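Local coordinates for protein class I SAM-dependent methyltransferase (Silicibacter pomeroyi DSS-3, PDB 3CVO) that probably binds S-adenosylmethionine through a Rossmann-like fold and may transfer its methyl group, though its substrate is unknown, at residues Met10-Thr15 with Lys68-Ala73; Glu58-Trp63 with Gly90-Trp95; Asp153-Arg158 with Ala178-Glu183. One frame throughout, in Å; residues are numbered along the deposited sequence.

Interaction 1 of 3, residues Met10-Thr15 with Lys68-Ala73. With EDO (1,2-ethanediol), chain Q.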
# COMPACT_ATOMS: atom_id res chain seq x y z
N MSE A 10 -34.05 15.47 -16.70
CA MSE A 10 -32.60 15.35 -17.00
C MSE A 10 -31.90 14.89 -15.69
O MSE A 10 -30.92 15.45 -15.17
CB MSE A 10 -32.07 16.67 -17.54
CG MSE A 10 -30.64 16.83 -17.33
SE MSE A 10 -29.75 17.39 -18.96
CE MSE A 10 -30.11 19.37 -18.65
N ARG A 11 -32.45 13.81 -15.21
CA ARG A 11 -32.14 13.30 -13.90
C ARG A 11 -31.14 12.14 -13.98
O ARG A 11 -31.25 11.32 -14.88
CB ARG A 11 -33.46 12.89 -13.27
CG ARG A 11 -33.42 11.86 -12.23
CD ARG A 11 -34.86 11.40 -12.01
NE ARG A 11 -35.02 10.93 -10.66
CZ ARG A 11 -35.24 11.73 -9.63
NH1 ARG A 11 -35.35 13.03 -9.80
NH2 ARG A 11 -35.35 11.21 -8.42
N PRO A 12 -30.12 12.09 -13.08
CA PRO A 12 -29.23 10.93 -13.14
C PRO A 12 -30.01 9.69 -12.83
O PRO A 12 -30.76 9.64 -11.87
CB PRO A 12 -28.18 11.20 -12.04
CG PRO A 12 -28.19 12.68 -11.87
CD PRO A 12 -29.61 13.14 -12.17
N GLU A 13 -29.83 8.70 -13.67
CA GLU A 13 -30.59 7.46 -13.55
C GLU A 13 -29.81 6.42 -12.78
O GLU A 13 -28.61 6.30 -12.91
CB GLU A 13 -30.95 6.90 -14.93
N LEU A 14 -30.56 5.68 -11.97
CA LEU A 14 -30.10 4.48 -11.29
C LEU A 14 -30.17 3.29 -12.24
O LEU A 14 -31.25 2.81 -12.58
CB LEU A 14 -30.96 4.23 -10.04
CG LEU A 14 -30.56 3.11 -9.09
CD1 LEU A 14 -29.23 3.44 -8.42
CD2 LEU A 14 -31.65 2.90 -8.07
N THR A 15 -29.02 2.82 -12.68
CA THR A 15 -28.97 1.75 -13.70
C THR A 15 -28.94 0.33 -13.12
O THR A 15 -28.34 -0.58 -13.68
CB THR A 15 -27.78 1.95 -14.63
OG1 THR A 15 -26.74 2.63 -13.94
CG2 THR A 15 -28.20 2.80 -15.82
N LYS A 68 -23.08 18.15 -9.31
CA LYS A 68 -23.18 19.32 -8.45
C LYS A 68 -24.25 20.28 -8.97
O LYS A 68 -25.08 20.84 -8.22
CB LYS A 68 -21.84 20.02 -8.32
CG LYS A 68 -20.81 19.23 -7.48
CD LYS A 68 -19.51 19.98 -7.38
CE LYS A 68 -18.52 19.21 -6.55
NZ LYS A 68 -17.14 19.77 -6.70
N ALA A 69 -24.22 20.47 -10.27
CA ALA A 69 -25.19 21.33 -10.92
C ALA A 69 -26.60 20.77 -10.72
O ALA A 69 -27.55 21.49 -10.42
CB ALA A 69 -24.86 21.49 -12.43
N TRP A 70 -26.72 19.48 -10.89
CA TRP A 70 -28.01 18.83 -10.70
C TRP A 70 -28.55 19.10 -9.30
O TRP A 70 -29.73 19.42 -9.13
CB TRP A 70 -27.92 17.32 -10.94
CG TRP A 70 -29.28 16.78 -11.11
CD1 TRP A 70 -30.05 16.82 -12.24
CD2 TRP A 70 -30.08 16.22 -10.10
NE1 TRP A 70 -31.26 16.26 -12.01
CE2 TRP A 70 -31.32 15.89 -10.69
CE3 TRP A 70 -29.88 15.93 -8.76
CZ2 TRP A 70 -32.35 15.29 -9.99
CZ3 TRP A 70 -30.89 15.33 -8.05
CH2 TRP A 70 -32.11 15.01 -8.66
N LEU A 71 -27.66 19.00 -8.30
CA LEU A 71 -28.04 19.02 -6.88
C LEU A 71 -28.36 20.44 -6.47
O LEU A 71 -29.19 20.67 -5.59
CB LEU A 71 -26.94 18.41 -5.99
CG LEU A 71 -26.83 16.89 -6.06
CD1 LEU A 71 -25.56 16.37 -5.32
CD2 LEU A 71 -28.11 16.26 -5.47
N ALA A 72 -27.76 21.39 -7.19
CA ALA A 72 -28.03 22.82 -6.93
C ALA A 72 -29.40 23.18 -7.48
O ALA A 72 -30.14 23.97 -6.90
CB ALA A 72 -26.93 23.70 -7.55
N ALA A 73 -29.75 22.54 -8.58
CA ALA A 73 -31.04 22.75 -9.25
C ALA A 73 -32.15 22.00 -8.53
O ALA A 73 -33.34 22.35 -8.63
CB ALA A 73 -30.99 22.30 -10.69
C1 EDO Q . -33.10 7.85 -8.67
O1 EDO Q . -34.52 7.72 -8.59
C2 EDO Q . -32.72 7.93 -10.12
O2 EDO Q . -32.67 9.32 -10.44

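Interaction 2 of 3, residues Glu58-Trp63 with Gly90-Trp95. With EDO (1,2-ethanediol), chain P.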
# COMPACT_ATOMS: atom_id res chain seq x y z
N GLU A 58 -15.71 10.66 -6.67
CA GLU A 58 -15.90 10.63 -8.12
C GLU A 58 -14.61 11.00 -8.87
O GLU A 58 -14.03 12.03 -8.60
CB GLU A 58 -17.01 11.64 -8.48
CG GLU A 58 -17.33 11.78 -9.98
CD GLU A 58 -17.66 10.43 -10.64
OE1 GLU A 58 -18.62 9.79 -10.16
OE2 GLU A 58 -16.92 10.02 -11.56
N SER A 59 -14.23 10.17 -9.85
CA SER A 59 -12.99 10.37 -10.61
C SER A 59 -13.16 11.26 -11.86
O SER A 59 -12.19 11.86 -12.33
CB SER A 59 -12.39 9.00 -11.04
OG SER A 59 -13.33 8.23 -11.76
N ASP A 60 -14.39 11.37 -12.37
CA ASP A 60 -14.69 12.11 -13.62
C ASP A 60 -15.07 13.53 -13.22
O ASP A 60 -16.15 13.77 -12.72
CB ASP A 60 -15.81 11.39 -14.39
CG ASP A 60 -16.17 12.05 -15.73
OD1 ASP A 60 -16.00 13.26 -15.92
OD2 ASP A 60 -16.66 11.31 -16.60
N ARG A 61 -14.16 14.46 -13.44
CA ARG A 61 -14.37 15.83 -13.02
C ARG A 61 -15.63 16.45 -13.66
O ARG A 61 -16.40 17.17 -13.00
CB ARG A 61 -13.15 16.69 -13.36
CG ARG A 61 -13.30 18.11 -12.85
CD ARG A 61 -12.03 18.94 -12.96
NE ARG A 61 -12.06 20.03 -11.99
CZ ARG A 61 -11.04 20.85 -11.75
NH1 ARG A 61 -9.90 20.70 -12.42
NH2 ARG A 61 -11.15 21.80 -10.84
N ALA A 62 -15.80 16.19 -14.95
CA ALA A 62 -16.93 16.78 -15.71
C ALA A 62 -18.27 16.22 -15.24
O ALA A 62 -19.26 16.94 -15.13
CB ALA A 62 -16.72 16.63 -17.22
N TRP A 63 -18.26 14.94 -14.90
CA TRP A 63 -19.45 14.33 -14.31
C TRP A 63 -19.70 14.84 -12.90
O TRP A 63 -20.83 15.14 -12.55
CB TRP A 63 -19.33 12.81 -14.34
CG TRP A 63 -20.48 12.09 -13.78
CD1 TRP A 63 -20.47 11.34 -12.66
CD2 TRP A 63 -21.82 12.01 -14.30
NE1 TRP A 63 -21.70 10.79 -12.45
CE2 TRP A 63 -22.54 11.18 -13.45
CE3 TRP A 63 -22.46 12.57 -15.41
CZ2 TRP A 63 -23.91 10.90 -13.63
CZ3 TRP A 63 -23.82 12.29 -15.60
CH2 TRP A 63 -24.52 11.46 -14.71
N GLY A 90 -6.05 11.65 -12.56
CA GLY A 90 -5.65 12.05 -13.90
C GLY A 90 -6.83 12.15 -14.85
O GLY A 90 -7.96 11.88 -14.50
N PRO A 91 -6.55 12.54 -16.09
CA PRO A 91 -7.66 12.60 -17.05
C PRO A 91 -8.33 11.27 -17.29
O PRO A 91 -7.70 10.22 -17.32
CB PRO A 91 -6.99 13.12 -18.32
CG PRO A 91 -5.86 14.01 -17.81
CD PRO A 91 -5.38 13.33 -16.50
N THR A 92 -9.64 11.33 -17.48
CA THR A 92 -10.46 10.15 -17.51
C THR A 92 -11.25 10.06 -18.80
O THR A 92 -11.45 11.05 -19.49
CB THR A 92 -11.46 10.11 -16.31
OG1 THR A 92 -12.20 11.34 -16.29
CG2 THR A 92 -10.74 9.86 -14.93
N GLY A 93 -11.65 8.84 -19.11
CA GLY A 93 -12.52 8.58 -20.26
C GLY A 93 -13.79 7.93 -19.76
O GLY A 93 -14.40 8.38 -18.80
N ASP A 94 -14.14 6.82 -20.37
CA ASP A 94 -15.42 6.18 -20.03
C ASP A 94 -15.38 5.68 -18.60
O ASP A 94 -14.38 5.11 -18.15
CB ASP A 94 -15.75 5.02 -20.97
CG ASP A 94 -16.08 5.50 -22.39
OD1 ASP A 94 -16.59 6.64 -22.55
OD2 ASP A 94 -15.80 4.73 -23.34
N TRP A 95 -16.48 5.93 -17.91
CA TRP A 95 -16.71 5.31 -16.61
C TRP A 95 -15.70 5.77 -15.60
O TRP A 95 -15.45 5.10 -14.61
CB TRP A 95 -16.66 3.79 -16.76
CG TRP A 95 -17.74 3.28 -17.69
CD1 TRP A 95 -17.59 2.41 -18.74
CD2 TRP A 95 -19.14 3.64 -17.67
NE1 TRP A 95 -18.81 2.19 -19.35
CE2 TRP A 95 -19.77 2.94 -18.72
CE3 TRP A 95 -19.91 4.48 -16.85
CZ2 TRP A 95 -21.14 3.05 -18.97
CZ3 TRP A 95 -21.27 4.59 -17.11
CH2 TRP A 95 -21.87 3.88 -18.16
C1 EDO P . -19.75 12.46 -19.56
O1 EDO P . -20.97 12.25 -18.84
C2 EDO P . -18.58 12.05 -18.68
O2 EDO P . -17.74 13.18 -18.43
O HOH W 1 -9.49 12.18 -12.28
O HOH W 2 -11.63 13.73 -14.96
O HOH W 3 -14.41 10.58 -17.70

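Interaction 3 of 3, residues Asp153-Arg158 with Ala178-Glu183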
# COMPACT_ATOMS: atom_id res chain seq x y z
N ASP A 153 -21.66 -3.30 -6.36
CA ASP A 153 -22.40 -3.51 -7.61
C ASP A 153 -21.57 -4.23 -8.68
O ASP A 153 -20.35 -4.10 -8.73
CB ASP A 153 -22.92 -2.20 -8.16
CG ASP A 153 -24.11 -2.40 -9.09
OD1 ASP A 153 -24.77 -3.49 -9.10
OD2 ASP A 153 -24.41 -1.43 -9.81
N ASP A 154 -22.29 -5.02 -9.47
CA ASP A 154 -21.68 -5.76 -10.59
C ASP A 154 -20.64 -6.70 -10.05
O ASP A 154 -19.58 -6.85 -10.63
CB ASP A 154 -20.95 -4.80 -11.53
CG ASP A 154 -21.85 -3.69 -12.01
OD1 ASP A 154 -22.75 -4.03 -12.81
OD2 ASP A 154 -21.69 -2.51 -11.57
N TYR A 155 -20.95 -7.29 -8.91
CA TYR A 155 -20.02 -8.17 -8.20
C TYR A 155 -19.69 -9.47 -8.94
O TYR A 155 -18.56 -9.95 -8.90
CB TYR A 155 -20.53 -8.49 -6.81
CG TYR A 155 -19.54 -9.28 -5.96
CD1 TYR A 155 -18.35 -8.72 -5.50
CD2 TYR A 155 -19.81 -10.58 -5.61
CE1 TYR A 155 -17.47 -9.45 -4.74
CE2 TYR A 155 -18.94 -11.31 -4.83
CZ TYR A 155 -17.79 -10.75 -4.40
OH TYR A 155 -16.94 -11.51 -3.60
N SER A 156 -20.66 -10.04 -9.63
CA SER A 156 -20.39 -11.26 -10.41
C SER A 156 -19.38 -10.95 -11.54
O SER A 156 -18.69 -11.83 -12.04
CB SER A 156 -21.70 -11.87 -10.95
N GLN A 157 -19.23 -9.67 -11.85
CA GLN A 157 -18.58 -9.24 -13.11
C GLN A 157 -17.18 -9.83 -13.35
O GLN A 157 -16.84 -10.19 -14.48
CB GLN A 157 -18.50 -7.71 -13.22
CG GLN A 157 -18.04 -7.20 -14.58
CD GLN A 157 -19.05 -7.46 -15.70
OE1 GLN A 157 -20.21 -7.05 -15.63
NE2 GLN A 157 -18.58 -8.13 -16.75
N ARG A 158 -16.38 -9.90 -12.28
CA ARG A 158 -15.03 -10.49 -12.34
C ARG A 158 -14.79 -11.50 -11.23
O ARG A 158 -15.56 -11.60 -10.27
CB ARG A 158 -13.92 -9.43 -12.28
CG ARG A 158 -13.97 -8.37 -13.37
CD ARG A 158 -12.75 -7.44 -13.32
NE ARG A 158 -11.49 -8.10 -13.70
CZ ARG A 158 -10.39 -8.13 -12.95
N ALA A 178 -23.89 -7.42 -4.53
CA ALA A 178 -23.42 -8.10 -3.31
C ALA A 178 -23.58 -7.19 -2.11
O ALA A 178 -23.11 -6.05 -2.09
CB ALA A 178 -21.95 -8.55 -3.46
N ALA A 179 -24.27 -7.70 -1.12
CA ALA A 179 -24.42 -7.06 0.17
C ALA A 179 -23.59 -7.80 1.22
O ALA A 179 -23.76 -9.00 1.47
CB ALA A 179 -25.89 -7.03 0.59
N PHE A 180 -22.64 -7.06 1.79
CA PHE A 180 -21.73 -7.56 2.82
C PHE A 180 -21.98 -6.91 4.18
O PHE A 180 -22.26 -5.72 4.28
CB PHE A 180 -20.29 -7.24 2.46
CG PHE A 180 -19.78 -7.90 1.20
CD1 PHE A 180 -19.88 -7.25 -0.04
CD2 PHE A 180 -19.17 -9.14 1.27
CE1 PHE A 180 -19.37 -7.85 -1.18
CE2 PHE A 180 -18.65 -9.73 0.16
CZ PHE A 180 -18.74 -9.10 -1.07
N GLN A 181 -21.89 -7.72 5.22
CA GLN A 181 -21.87 -7.22 6.56
C GLN A 181 -20.39 -7.20 7.01
O GLN A 181 -19.82 -8.22 7.32
CB GLN A 181 -22.69 -8.12 7.49
CG GLN A 181 -23.09 -7.37 8.74
CD GLN A 181 -23.85 -6.08 8.43
OE1 GLN A 181 -24.64 -6.02 7.47
NE2 GLN A 181 -23.60 -5.02 9.22
N VAL A 182 -19.81 -6.01 7.02
CA VAL A 182 -18.36 -5.83 7.21
C VAL A 182 -18.02 -5.44 8.63
O VAL A 182 -18.60 -4.53 9.21
CB VAL A 182 -17.79 -4.78 6.20
CG1 VAL A 182 -16.22 -4.78 6.23
CG2 VAL A 182 -18.27 -5.08 4.82
N GLU A 183 -17.04 -6.14 9.19
CA GLU A 183 -16.59 -5.88 10.53
C GLU A 183 -15.17 -5.40 10.48
O GLU A 183 -14.42 -5.75 9.55
CB GLU A 183 -16.61 -7.16 11.34
CG GLU A 183 -17.87 -7.96 11.21
CD GLU A 183 -18.65 -7.99 12.47
OE1 GLU A 183 -18.08 -7.61 13.51
OE2 GLU A 183 -19.83 -8.39 12.44

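Interaction 1 of 3, residues Met10-Thr15 with Lys68-Ala73
The indole of W70 carries P12 on one face and has its own helix neighbour L71, through CD2, in plane at the edge. O1 of a 1,2-ethanediol, probably from the crystallisation liquor, lies in plane at the R11 guanidinium edge. The P12 contact is a CH-pi interaction. CD of P12 stands 3.5 Å from the centroid of the five-membered ring of W70, only 7° off the ring normal. It therefore sits almost squarely over the pyrrole part of the indole. R11 comes in beside the proline at a slant: its NH1 is 3.8 Å from W70 CZ2, on the benzo part. The guanidinium and indole planes are 77° apart, so the two groups are not stacked. The side chain of R11 runs extended from CG to NE, and the charged end has its main partner in E48, with which NH2 forms a salt bridge. W70 CG is anti to the backbone N (chi1 -164°), which carries the indole off helix 61-73 toward the loop. At the pyrrole end, M10 O lies 3.3 Å from W70 NE1. V44 of helix 41-47 touches R11, P12 and W70, so three parts of the chain meet here. The contact joins the N-terminal loop to the end of helix 61-73 at the surface. Its chemistry is mainly that of a proline C-H group against an electron-rich indole, with the arginine's charge directed to a carboxylate nearby.

Interaction 2 of 3, residues Glu58-Trp63 with Gly90-Trp95
The backbones of 58-63 and 90-95 come closest at D60 and T92, whose CA atoms are 6.1 Å apart, and no direct hydrogen bond joins them. In this Rossmann-like methyltransferase fold, the first segment runs from the end of strand 53-58 into helix 61-73. The second is the loop that follows strand 81-86. T92 is the residue that reaches across. Its CG2 packs 3.6 Å from S59 O, while its OG1 is 3.7 Å from D60 CA. A chi1 of 52° sets OG1 between the backbone N and the carbonyl carbon, with CG2 beside the N, and both branches face the turn.

D60 is the N-cap of helix 61-73. W63 N gives D60 OD1 a hydrogen bond from above the carboxylate plane, 66° out of it. D60 N in turn donates to E58 OE2, on the anti lone pair of that oxygen. E58 OE1 is held by S39 OG, and S59 OG bonds G96 O, just past W95 in the loop of T92.

Water fills in where the two segments do not bond directly. One water donates to both S59 O and G90 O. A second accepts from R61 N and also meets S59 O and T92 OG1. A third lies 2.7 Å from T92 OG1 and donates to G93 O at 2.5 Å, with a weak bond to D60 OD2.

Interaction 3 of 3, residues Asp153-Arg158 with Ala178-Glu183
This contact lies at the C-terminal end of parallel strand 148-152, beside the start of antiparallel strand 177-182, where the loop leaving the first folds against the second. Y155 is the loop residue that makes it. Its CG is anti to the backbone N (chi1 -174°), and the ring runs past A178 to F180. The A178 methyl sits at the root of the ring, with CB 3.5 Å from Y155 CG. Further out, F180 and Y155 form a T-shaped pair. F180 presents its edge, and CZ of F180 comes 3.8 Å from Y155 CZ, over one face of the tyrosine. The centroids of the two rings are 5.5 Å apart and the planes stand at 83°. F152 meets Y155 in a second edge-to-face pair, and M173 touches both Y155 and A178. The phenol oxygen is not left bare in this buried place: Y155 OH is hydrogen-bonded to E165 OE2. An alanine at Y155 would lose the face on which F180 rests and would probably open a gap beside A178, with E165 left without this hydroxyl. Strand 177-182 lies between 148-152 and 172-174, in the strand order 3-2-1-4-5-7-6 of class I methyltransferases.

In the fold
The three contacts are spread around one Rossmann-like sheet. Interactions 1 and 2 share helix 61-73: interaction 2 caps its start and interaction 1 covers its end. Their centres are about 16 Å apart, nearest atoms about 5 Å. Interaction 3 belongs to the other half of the sheet, about 25 Å from interaction 1 and about 23 Å from interaction 2, centre to centre. R176 bonds both D153 and T15 O of the N-terminal loop. Interaction 2 sits at the C-terminal end of strand 53-58, where class I methyltransferases usually bind the cofactor, so it is probably nearest the pocket. The sulfate about 6 Å from the D60 side chain is probably from the crystallisation liquor.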